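Local coordinates for lipolytic protein G-D-S-L family (Veillonella parvula DSM 2008, PDB 4RW0) that probably hydrolyses ester bonds, as a lipase/acylhydrolase-like member of the SGNH hydrolase clan, at residues 141-152 against 173-182. Numbering follows the deposited sequence.
Sequences KVIDFYTTLFEA and LMAYKALEVF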
ATOM      1  N   LYS A 141      -5.239   9.888  -5.689  1.00 30.72           N
ATOM      2  CA  LYS A 141      -5.548   8.557  -6.216  1.00 33.96           C
ATOM      3  C   LYS A 141      -5.444   7.439  -5.206  1.00 32.44           C
ATOM      4  O   LYS A 141      -4.588   7.469  -4.358  1.00 31.81           O
ATOM      5  CB  LYS A 141      -4.679   8.280  -7.406  1.00 39.63           C
ATOM      6  CG  LYS A 141      -5.362   8.758  -8.665  1.00 45.75           C
ATOM      7  CD  LYS A 141      -4.439   8.603  -9.826  1.00 57.81           C
ATOM      8  CE  LYS A 141      -3.509   9.791  -9.903  1.00 63.04           C
ATOM      9  NZ  LYS A 141      -4.112  10.835 -10.772  1.00 62.77           N
ATOM     10  N   VAL A 142      -6.389   6.499  -5.275  1.00 29.59           N
ATOM     11  CA  VAL A 142      -6.498   5.364  -4.403  1.00 31.28           C
ATOM     12  C   VAL A 142      -6.380   4.032  -5.194  1.00 31.81           C
ATOM     13  O   VAL A 142      -6.958   3.871  -6.263  1.00 29.95           O
ATOM     14  CB  VAL A 142      -7.832   5.373  -3.652  1.00 35.86           C
ATOM     15  CG1 VAL A 142      -8.060   4.073  -2.919  1.00 37.05           C
ATOM     16  CG2 VAL A 142      -7.859   6.507  -2.669  1.00 37.97           C
ATOM     17  N   ILE A 143      -5.623   3.088  -4.652  1.00 28.68           N
ATOM     18  CA  ILE A 143      -5.628   1.714  -5.140  1.00 26.50           C
ATOM     19  C   ILE A 143      -6.297   0.777  -4.135  1.00 26.25           C
ATOM     20  O   ILE A 143      -5.761   0.509  -3.047  1.00 26.71           O
ATOM     21  CB  ILE A 143      -4.192   1.201  -5.490  1.00 25.67           C
ATOM     22  CG1 ILE A 143      -3.446   2.170  -6.404  1.00 24.41           C
ATOM     23  CG2 ILE A 143      -4.276  -0.233  -6.074  1.00 25.40           C
ATOM     24  CD1 ILE A 143      -1.951   1.854  -6.572  1.00 24.76           C
ATOM     25  N   ASP A 144      -7.473   0.260  -4.492  1.00 26.07           N
ATOM     26  CA  ASP A 144      -8.304  -0.536  -3.564  1.00 26.78           C
ATOM     27  C   ASP A 144      -7.913  -1.985  -3.636  1.00 26.45           C
ATOM     28  O   ASP A 144      -8.641  -2.816  -4.242  1.00 25.67           O
ATOM     29  CB  ASP A 144      -9.818  -0.380  -3.873  1.00 29.24           C
ATOM     30  CG  ASP A 144     -10.718  -1.093  -2.852  1.00 31.06           C
ATOM     31  OD1 ASP A 144     -10.275  -1.677  -1.836  1.00 28.87           O
ATOM     32  OD2 ASP A 144     -11.939  -1.093  -3.063  1.00 37.08           O
ATOM     33  N   PHE A 145      -6.780  -2.337  -3.010  1.00 21.56           N
ATOM     34  CA  PHE A 145      -6.373  -3.730  -2.994  1.00 21.81           C
ATOM     35  C   PHE A 145      -7.324  -4.599  -2.210  1.00 22.57           C
ATOM     36  O   PHE A 145      -7.471  -5.809  -2.483  1.00 19.80           O
ATOM     37  CB  PHE A 145      -4.983  -3.863  -2.407  1.00 20.83           C
ATOM     38  CG  PHE A 145      -3.884  -3.193  -3.204  1.00 20.88           C
ATOM     39  CD1 PHE A 145      -3.460  -3.706  -4.440  1.00 20.56           C
ATOM     40  CD2 PHE A 145      -3.201  -2.089  -2.684  1.00 24.97           C
ATOM     41  CE1 PHE A 145      -2.409  -3.143  -5.121  1.00 22.28           C
ATOM     42  CE2 PHE A 145      -2.147  -1.524  -3.371  1.00 23.54           C
ATOM     43  CZ  PHE A 145      -1.743  -2.047  -4.606  1.00 22.39           C
ATOM     44  N   TYR A 146      -7.930  -4.013  -1.174  1.00 22.23           N
ATOM     45  CA  TYR A 146      -8.770  -4.760  -0.277  1.00 20.86           C
ATOM     46  C   TYR A 146      -9.872  -5.500  -1.093  1.00 21.59           C
ATOM     47  O   TYR A 146     -10.064  -6.711  -0.926  1.00 24.73           O
ATOM     48  CB  TYR A 146      -9.496  -3.836   0.754  1.00 22.68           C
ATOM     49  CG  TYR A 146     -10.403  -4.608   1.702  1.00 24.51           C
ATOM     50  CD1 TYR A 146     -11.699  -4.967   1.350  1.00 25.80           C
ATOM     51  CD2 TYR A 146      -9.955  -5.002   2.937  1.00 23.93           C
ATOM     52  CE1 TYR A 146     -12.501  -5.729   2.191  1.00 25.83           C
ATOM     53  CE2 TYR A 146     -10.731  -5.756   3.761  1.00 25.31           C
ATOM     54  CZ  TYR A 146     -12.023  -6.105   3.395  1.00 26.26           C
ATOM     55  OH  TYR A 146     -12.728  -6.890   4.309  1.00 29.14           O
ATOM     56  N   THR A 147     -10.526  -4.764  -1.971  1.00 24.38           N
ATOM     57  CA  THR A 147     -11.656  -5.300  -2.734  1.00 28.82           C
ATOM     58  C   THR A 147     -11.218  -6.376  -3.723  1.00 29.36           C
ATOM     59  O   THR A 147     -11.848  -7.428  -3.867  1.00 27.83           O
ATOM     60  CB  THR A 147     -12.402  -4.184  -3.430  1.00 29.11           C
ATOM     61  OG1 THR A 147     -12.886  -3.294  -2.439  1.00 28.30           O
ATOM     62  CG2 THR A 147     -13.658  -4.737  -4.175  1.00 34.98           C
ATOM     63  N   THR A 148     -10.081  -6.152  -4.351  1.00 26.31           N
ATOM     64  CA  THR A 148      -9.506  -7.118  -5.259  1.00 24.94           C
ATOM     65  C   THR A 148      -9.311  -8.485  -4.682  1.00 22.48           C
ATOM     66  O   THR A 148      -9.738  -9.478  -5.262  1.00 24.34           O
ATOM     67  CB  THR A 148      -8.145  -6.558  -5.811  1.00 26.24           C
ATOM     68  OG1 THR A 148      -8.371  -5.321  -6.449  1.00 25.18           O
ATOM     69  CG2 THR A 148      -7.576  -7.476  -6.789  1.00 28.97           C
ATOM     70  N   LEU A 149      -8.675  -8.592  -3.538  1.00 20.77           N
ATOM     71  CA  LEU A 149      -8.480  -9.870  -2.943  1.00 20.66           C
ATOM     72  C   LEU A 149      -9.720 -10.420  -2.220  1.00 23.19           C
ATOM     73  O   LEU A 149      -9.882 -11.659  -2.139  1.00 20.24           O
ATOM     74  CB  LEU A 149      -7.300  -9.853  -1.992  1.00 22.47           C
ATOM     75  CG  LEU A 149      -5.940  -9.592  -2.744  1.00 23.03           C
ATOM     76  CD1 LEU A 149      -4.768 -10.080  -1.926  1.00 24.36           C
ATOM     77  CD2 LEU A 149      -5.828 -10.296  -4.106  1.00 24.69           C
ATOM     78  N   PHE A 150     -10.544  -9.527  -1.653  1.00 23.78           N
ATOM     79  CA  PHE A 150     -11.754  -9.985  -0.958  1.00 26.92           C
ATOM     80  C   PHE A 150     -12.661 -10.734  -1.937  1.00 23.37           C
ATOM     81  O   PHE A 150     -13.109 -11.831  -1.659  1.00 27.00           O
ATOM     82  CB  PHE A 150     -12.528  -8.791  -0.354  1.00 28.55           C
ATOM     83  CG  PHE A 150     -13.820  -9.220   0.323  1.00 30.74           C
ATOM     84  CD1 PHE A 150     -13.802  -9.804   1.562  1.00 32.61           C
ATOM     85  CD2 PHE A 150     -15.051  -9.103  -0.336  1.00 37.33           C
ATOM     86  CE1 PHE A 150     -15.000 -10.232   2.170  1.00 36.22           C
ATOM     87  CE2 PHE A 150     -16.249  -9.556   0.251  1.00 34.23           C
ATOM     88  CZ  PHE A 150     -16.217 -10.088   1.508  1.00 32.34           C
ATOM     89  N   GLU A 151     -12.882 -10.134  -3.079  1.00 24.07           N
ATOM     90  CA  GLU A 151     -13.745 -10.746  -4.141  1.00 28.70           C
ATOM     91  C   GLU A 151     -13.175 -12.023  -4.703  1.00 30.16           C
ATOM     92  O   GLU A 151     -13.883 -13.027  -4.891  1.00 27.25           O
ATOM     93  CB  GLU A 151     -14.011  -9.740  -5.242  1.00 31.00           C
ATOM     94  CG  GLU A 151     -14.920  -8.632  -4.731  1.00 34.10           C
ATOM     95  CD  GLU A 151     -15.269  -7.569  -5.753  1.00 38.70           C
ATOM     96  OE1 GLU A 151     -14.704  -7.535  -6.871  1.00 46.10           O
ATOM     97  OE2 GLU A 151     -16.123  -6.718  -5.410  1.00 40.31           O
ATOM     98  N   ALA A 152     -11.868 -12.043  -4.895  1.00 24.47           N
ATOM     99  CA  ALA A 152     -11.240 -13.212  -5.440  1.00 22.45           C
ATOM    100  C   ALA A 152     -11.307 -14.332  -4.461  1.00 24.48           C
ATOM    101  O   ALA A 152     -11.616 -15.528  -4.803  1.00 26.67           O
ATOM    102  CB  ALA A 152      -9.772 -12.898  -5.773  1.00 25.05           C
ATOM    103  N   LEU A 173      -2.830 -10.326  -8.829  1.00 18.87           N
ATOM    104  CA  LEU A 173      -4.088  -9.598  -8.888  1.00 18.93           C
ATOM    105  C   LEU A 173      -3.930  -8.159  -8.357  1.00 20.40           C
ATOM    106  O   LEU A 173      -4.485  -7.218  -8.896  1.00 19.17           O
ATOM    107  CB  LEU A 173      -5.176 -10.328  -8.115  1.00 20.83           C
ATOM    108  CG  LEU A 173      -5.600 -11.697  -8.722  1.00 24.33           C
ATOM    109  CD1 LEU A 173      -6.643 -12.430  -7.872  1.00 25.86           C
ATOM    110  CD2 LEU A 173      -6.125 -11.544 -10.129  1.00 24.30           C
HETATM  111  N   MSE A 174      -3.107  -7.999  -7.328  1.00 18.91           N
HETATM  112  CA  MSE A 174      -2.836  -6.648  -6.775  1.00 18.49           C
HETATM  113  C   MSE A 174      -2.114  -5.841  -7.786  1.00 17.57           C
HETATM  114  O   MSE A 174      -2.448  -4.726  -7.991  1.00 20.09           O
HETATM  115  CB  MSE A 174      -2.047  -6.793  -5.456  1.00 18.33           C
HETATM  116  CG  MSE A 174      -2.824  -7.276  -4.270  1.00 20.17           C
HETATM  117 SE   MSE A 174      -1.638  -7.451  -2.686  1.00 21.73          SE
HETATM  118  CE  MSE A 174      -1.309  -5.541  -2.245  1.00 23.38           C
ATOM    119  N   ALA A 175      -1.144  -6.427  -8.480  1.00 18.46           N
ATOM    120  CA  ALA A 175      -0.365  -5.700  -9.503  1.00 20.91           C
ATOM    121  C   ALA A 175      -1.279  -5.183 -10.609  1.00 21.95           C
ATOM    122  O   ALA A 175      -1.168  -4.050 -11.010  1.00 19.61           O
ATOM    123  CB  ALA A 175       0.709  -6.631 -10.120  1.00 19.67           C
ATOM    124  N   TYR A 176      -2.182  -6.027 -11.073  1.00 21.52           N
ATOM    125  CA  TYR A 176      -3.174  -5.602 -12.102  1.00 20.76           C
ATOM    126  C   TYR A 176      -4.011  -4.459 -11.626  1.00 21.38           C
ATOM    127  O   TYR A 176      -4.199  -3.451 -12.348  1.00 24.56           O
ATOM    128  CB  TYR A 176      -4.052  -6.763 -12.600  1.00 21.39           C
ATOM    129  CG  TYR A 176      -3.309  -7.999 -12.962  1.00 21.52           C
ATOM    130  CD1 TYR A 176      -2.060  -7.945 -13.517  1.00 25.12           C
ATOM    131  CD2 TYR A 176      -3.893  -9.235 -12.834  1.00 25.03           C
ATOM    132  CE1 TYR A 176      -1.357  -9.093 -13.860  1.00 22.67           C
ATOM    133  CE2 TYR A 176      -3.227 -10.384 -13.198  1.00 23.42           C
ATOM    134  CZ  TYR A 176      -1.958 -10.299 -13.684  1.00 26.15           C
ATOM    135  OH  TYR A 176      -1.272 -11.450 -14.031  1.00 29.32           O
ATOM    136  N   LYS A 177      -4.465  -4.551 -10.403  1.00 19.62           N
ATOM    137  CA  LYS A 177      -5.283  -3.476  -9.869  1.00 21.55           C
ATOM    138  C   LYS A 177      -4.461  -2.185  -9.715  1.00 23.24           C
ATOM    139  O   LYS A 177      -4.948  -1.142 -10.043  1.00 20.46           O
ATOM    140  CB  LYS A 177      -5.806  -3.871  -8.521  1.00 22.11           C
ATOM    141  CG  LYS A 177      -6.746  -2.872  -7.894  1.00 29.06           C
ATOM    142  CD  LYS A 177      -8.017  -2.696  -8.728  1.00 30.56           C
ATOM    143  CE  LYS A 177      -9.131  -2.228  -7.834  1.00 39.00           C
ATOM    144  NZ  LYS A 177     -10.394  -2.299  -8.611  1.00 46.28           N
ATOM    145  N   ALA A 178      -3.182  -2.280  -9.310  1.00 20.72           N
ATOM    146  CA  ALA A 178      -2.307  -1.049  -9.182  1.00 19.33           C
ATOM    147  C   ALA A 178      -2.008  -0.458 -10.550  1.00 20.29           C
ATOM    148  O   ALA A 178      -1.972   0.757 -10.742  1.00 19.10           O
ATOM    149  CB  ALA A 178      -0.979  -1.451  -8.524  1.00 19.84           C
ATOM    150  N   LEU A 179      -1.829  -1.319 -11.540  1.00 20.86           N
ATOM    151  CA  LEU A 179      -1.637  -0.872 -12.898  1.00 22.71           C
ATOM    152  C   LEU A 179      -2.795  -0.085 -13.525  1.00 24.63           C
ATOM    153  O   LEU A 179      -2.570   0.735 -14.419  1.00 24.34           O
ATOM    154  CB  LEU A 179      -1.228  -2.030 -13.815  1.00 24.85           C
ATOM    155  CG  LEU A 179       0.189  -2.639 -13.612  1.00 26.80           C
ATOM    156  CD1 LEU A 179       0.390  -3.917 -14.432  1.00 25.50           C
ATOM    157  CD2 LEU A 179       1.216  -1.632 -14.001  1.00 25.82           C
ATOM    158  N   GLU A 180      -3.992  -0.237 -13.010  1.00 26.26           N
ATOM    159  CA  GLU A 180      -5.081   0.570 -13.498  1.00 27.50           C
ATOM    160  C   GLU A 180      -4.819   2.037 -13.144  1.00 31.90           C
ATOM    161  O   GLU A 180      -5.227   2.899 -13.891  1.00 28.91           O
ATOM    162  CB  GLU A 180      -6.399   0.156 -12.924  1.00 29.30           C
ATOM    163  CG  GLU A 180      -6.871  -1.249 -13.322  1.00 32.50           C
ATOM    164  CD  GLU A 180      -8.179  -1.658 -12.561  1.00 40.24           C
ATOM    165  OE1 GLU A 180      -9.005  -0.770 -12.255  1.00 43.64           O
ATOM    166  OE2 GLU A 180      -8.363  -2.862 -12.205  1.00 39.68           O
ATOM    167  N   VAL A 181      -4.090   2.305 -12.059  1.00 28.36           N
ATOM    168  CA  VAL A 181      -3.742   3.702 -11.655  1.00 26.15           C
ATOM    169  C   VAL A 181      -2.440   4.099 -12.241  1.00 25.45           C
ATOM    170  O   VAL A 181      -2.342   5.153 -12.898  1.00 31.03           O
ATOM    171  CB  VAL A 181      -3.662   3.788 -10.131  1.00 29.76           C
ATOM    172  CG1 VAL A 181      -2.906   5.053  -9.649  1.00 29.23           C
ATOM    173  CG2 VAL A 181      -5.037   3.713  -9.536  1.00 29.26           C
ATOM    174  N   PHE A 182      -1.402   3.251 -12.115  1.00 24.43           N
ATOM    175  CA  PHE A 182      -0.057   3.643 -12.535  1.00 23.51           C
ATOM    176  C   PHE A 182       0.089   3.869 -14.023  1.00 30.44           C
ATOM    177  O   PHE A 182       0.932   4.666 -14.457  1.00 32.36           O
ATOM    178  CB  PHE A 182       1.046   2.634 -12.125  1.00 24.37           C
ATOM    179  CG  PHE A 182       1.213   2.441 -10.639  1.00 23.40           C
ATOM    180  CD1 PHE A 182       1.119   3.509  -9.744  1.00 27.18           C
ATOM    181  CD2 PHE A 182       1.550   1.209 -10.147  1.00 23.97           C
ATOM    182  CE1 PHE A 182       1.321   3.305  -8.379  1.00 27.76           C
ATOM    183  CE2 PHE A 182       1.720   0.992  -8.778  1.00 25.71           C
ATOM    184  CZ  PHE A 182       1.600   2.052  -7.904  1.00 23.58           C
TER
HETATM  185  O   HOH W   1     -10.475  -5.413  -8.639  1.00 55.87           O
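The Phe145 ring lies between two aliphatic groups: the selenomethionine methyl Met174 CE sits over one face, 3.7 Å from the ring centroid and 17° off its normal, and Ile143 CG2 covers the opposite face near the rim. Met174 CB lies 3.5 Å from Phe145 CD1, and the bend at the last torsion (chi3 72°) brings CE over the face, while CG meets Leu149 CD1. Ile143 CG2 rests on Ala178 CA at 3.8 Å; the other branch meets Val181 CG2 through CG1 and Phe182 CZ through CD1, the Ile143 and Phe182 side chains crossing at about a right angle. Farther along, Ala152 CB packs on Leu173 CD1. Lys177 drapes its methylenes past Thr148 OG1, with CG 3.3 Å from that oxygen, and a water accepts from Lys177 NZ and hydrogen-bonds to Thr148 OG1. Next to this pair, Asp144 N-caps helix 145-154, its OD1 taking Thr147 N at 3.1 Å from above the carboxylate plane. Strand 141-143, an edge of the parallel sheet, is joined by backbone hydrogen bonds to Ile107 and Leu109 and runs nearly antiparallel (167°) to segment 173-182 of helix 168-182, which packs against the sheet beside helix 25-32, where Trp25 touches both Phe145 and Met174.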